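Local coordinates for MdcD (Pseudomonas aeruginosa, PDB 5VIP), which probably acts as the beta subunit of a malonate decarboxylase, taking part in carboxyl transfer and decarboxylation of malonyl groups carried on acyl carrier protein, at residues B[221-226]-B[237-242]. Residues are numbered along the deposited sequence; the frame is centred on the assembly and turned at random.
Sequences ADAYLA and LAYFAK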
loop_
_atom_site.group_PDB
_atom_site.type_symbol
_atom_site.label_atom_id
_atom_site.label_comp_id
_atom_site.label_asym_id
_atom_site.label_seq_id
_atom_site.Cartn_x
_atom_site.Cartn_y
_atom_site.Cartn_z
ATOM N N ALA B 221 14.277 -0.217 -10.245
ATOM C CA ALA B 221 14.992 0.739 -9.406
ATOM C C ALA B 221 15.659 1.759 -10.313
ATOM O O ALA B 221 16.043 1.445 -11.452
ATOM C CB ALA B 221 16.027 0.041 -8.520
ATOM N N ASP B 222 15.812 2.978 -9.814
ATOM C CA ASP B 222 16.286 4.070 -10.646
ATOM C C ASP B 222 17.801 4.225 -10.653
ATOM O O ASP B 222 18.378 4.711 -11.621
ATOM C CB ASP B 222 15.618 5.359 -10.199
ATOM C CG ASP B 222 14.113 5.281 -10.317
ATOM O OD1 ASP B 222 13.603 5.425 -11.456
ATOM O OD2 ASP B 222 13.436 5.032 -9.282
ATOM N N ALA B 223 18.448 3.812 -9.570
ATOM C CA ALA B 223 19.900 3.863 -9.519
ATOM C C ALA B 223 20.430 2.709 -8.683
ATOM O O ALA B 223 19.782 2.276 -7.721
ATOM C CB ALA B 223 20.378 5.197 -8.961
ATOM N N TYR B 224 21.613 2.241 -9.066
ATOM C CA TYR B 224 22.332 1.153 -8.414
ATOM C C TYR B 224 23.587 1.754 -7.788
ATOM O O TYR B 224 24.483 2.166 -8.501
ATOM C CB TYR B 224 22.669 0.069 -9.451
ATOM C CG TYR B 224 23.460 -1.124 -8.970
ATOM C CD1 TYR B 224 22.974 -1.951 -7.969
ATOM C CD2 TYR B 224 24.680 -1.448 -9.552
ATOM C CE1 TYR B 224 23.695 -3.056 -7.541
ATOM C CE2 TYR B 224 25.404 -2.553 -9.134
ATOM C CZ TYR B 224 24.909 -3.355 -8.128
ATOM O OH TYR B 224 25.623 -4.459 -7.704
ATOM N N LEU B 225 23.643 1.811 -6.459
ATOM C CA LEU B 225 24.690 2.569 -5.770
ATOM C C LEU B 225 25.752 1.687 -5.138
ATOM O O LEU B 225 25.443 0.620 -4.616
ATOM C CB LEU B 225 24.078 3.446 -4.670
ATOM C CG LEU B 225 22.838 4.269 -5.029
ATOM C CD1 LEU B 225 22.393 5.125 -3.845
ATOM C CD2 LEU B 225 23.095 5.122 -6.252
ATOM N N ALA B 226 26.997 2.161 -5.162
ATOM C CA ALA B 226 28.065 1.552 -4.389
ATOM C C ALA B 226 27.746 1.703 -2.916
ATOM O O ALA B 226 27.101 2.672 -2.525
ATOM C CB ALA B 226 29.412 2.210 -4.702
ATOM N N LEU B 237 20.723 13.537 -3.159
ATOM C CA LEU B 237 20.593 14.961 -3.438
ATOM C C LEU B 237 20.305 15.234 -4.934
ATOM O O LEU B 237 19.509 16.119 -5.266
ATOM C CB LEU B 237 21.855 15.702 -3.010
ATOM C CG LEU B 237 22.117 15.792 -1.501
ATOM C CD1 LEU B 237 23.347 16.649 -1.239
ATOM C CD2 LEU B 237 20.916 16.355 -0.766
ATOM N N ALA B 238 20.940 14.472 -5.820
ATOM C CA ALA B 238 20.747 14.654 -7.260
ATOM C C ALA B 238 19.310 14.333 -7.641
ATOM O O ALA B 238 18.715 15.010 -8.471
ATOM C CB ALA B 238 21.713 13.787 -8.052
ATOM N N TYR B 239 18.740 13.314 -7.007
ATOM C CA TYR B 239 17.377 12.912 -7.330
ATOM C C TYR B 239 16.355 13.906 -6.815
ATOM O O TYR B 239 15.391 14.188 -7.511
ATOM C CB TYR B 239 17.083 11.504 -6.810
ATOM C CG TYR B 239 17.517 10.465 -7.817
ATOM C CD1 TYR B 239 16.793 10.270 -8.978
ATOM C CD2 TYR B 239 18.688 9.736 -7.638
ATOM C CE1 TYR B 239 17.185 9.341 -9.923
ATOM C CE2 TYR B 239 19.098 8.812 -8.581
ATOM C CZ TYR B 239 18.341 8.618 -9.722
ATOM O OH TYR B 239 18.744 7.687 -10.664
ATOM N N PHE B 240 16.558 14.459 -5.622
ATOM C CA PHE B 240 15.691 15.545 -5.172
ATOM C C PHE B 240 15.783 16.759 -6.089
ATOM O O PHE B 240 14.770 17.382 -6.377
ATOM C CB PHE B 240 16.016 15.968 -3.737
ATOM C CG PHE B 240 15.429 15.040 -2.699
ATOM C CD1 PHE B 240 14.062 14.833 -2.643
ATOM C CD2 PHE B 240 16.243 14.379 -1.798
ATOM C CE1 PHE B 240 13.502 13.981 -1.695
ATOM C CE2 PHE B 240 15.692 13.520 -0.843
ATOM C CZ PHE B 240 14.327 13.317 -0.798
ATOM N N ALA B 241 16.988 17.086 -6.539
ATOM C CA ALA B 241 17.196 18.261 -7.403
ATOM C C ALA B 241 16.557 18.064 -8.784
ATOM O O ALA B 241 16.194 19.018 -9.469
ATOM C CB ALA B 241 18.679 18.555 -7.543
ATOM N N LYS B 242 16.437 16.805 -9.174
ATOM C CA LYS B 242 15.773 16.400 -10.411
ATOM C C LYS B 242 14.280 16.740 -10.402
ATOM O O LYS B 242 13.709 17.090 -11.437
ATOM C CB LYS B 242 15.990 14.900 -10.593
ATOM C CG LYS B 242 15.594 14.286 -11.880
ATOM C CD LYS B 242 16.239 12.907 -11.900
ATOM C CE LYS B 242 15.529 11.971 -12.841
ATOM N NZ LYS B 242 15.862 12.221 -14.257
#
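Y239 reaches from helix 229-242 to the start of strand 223-225 and meets D222 and A223 with the phenol end of its ring. Each contact between the segments involves this side chain, which spans the gap between backbones whose nearest CA atoms, those of D222 and Y239, are 9.5 Å apart. The methyl of A223 points at the helix and lies against the ring carbon CE2 and the hydroxyl: its CB is 3.9 Å from Y239 CE2 and 3.4 Å from Y239 OH. Its approach is oblique to the ring. On the preceding residue, the carbonyl oxygen D222 O is 3.1 Å from Y239 OH, and D222 CB stands 3.9 Å from that same hydroxyl oxygen.

The D222 side chain starts out toward the helix and then turns off. With CG anti to its carbonyl carbon (chi1 -60°), the carboxylate is carried away from the phenol; OD2 accepts a hydrogen bond from V173 N and forms a salt bridge with R249. Strand 172-176, which pairs in parallel with the edge strand 223-225, also supplies neighbours to the tyrosine: Y239 packs on L174, and its ring meets that of Y172 with the planes inclined by about 45°. The contact thus joins the outermost strand within this chain to the helix that follows it, at the margin of the carboxyltransferase sheet, in a fold of the ClpP/crotonase clan. Chemically it is modest, burying 113 Å² in all: a methyl and a methylene packed at the hydroxyl end of a phenol, with the D222 carbonyl oxygen close by, while the carboxylate turns to the V173 amide and, as a salt bridge, to R249.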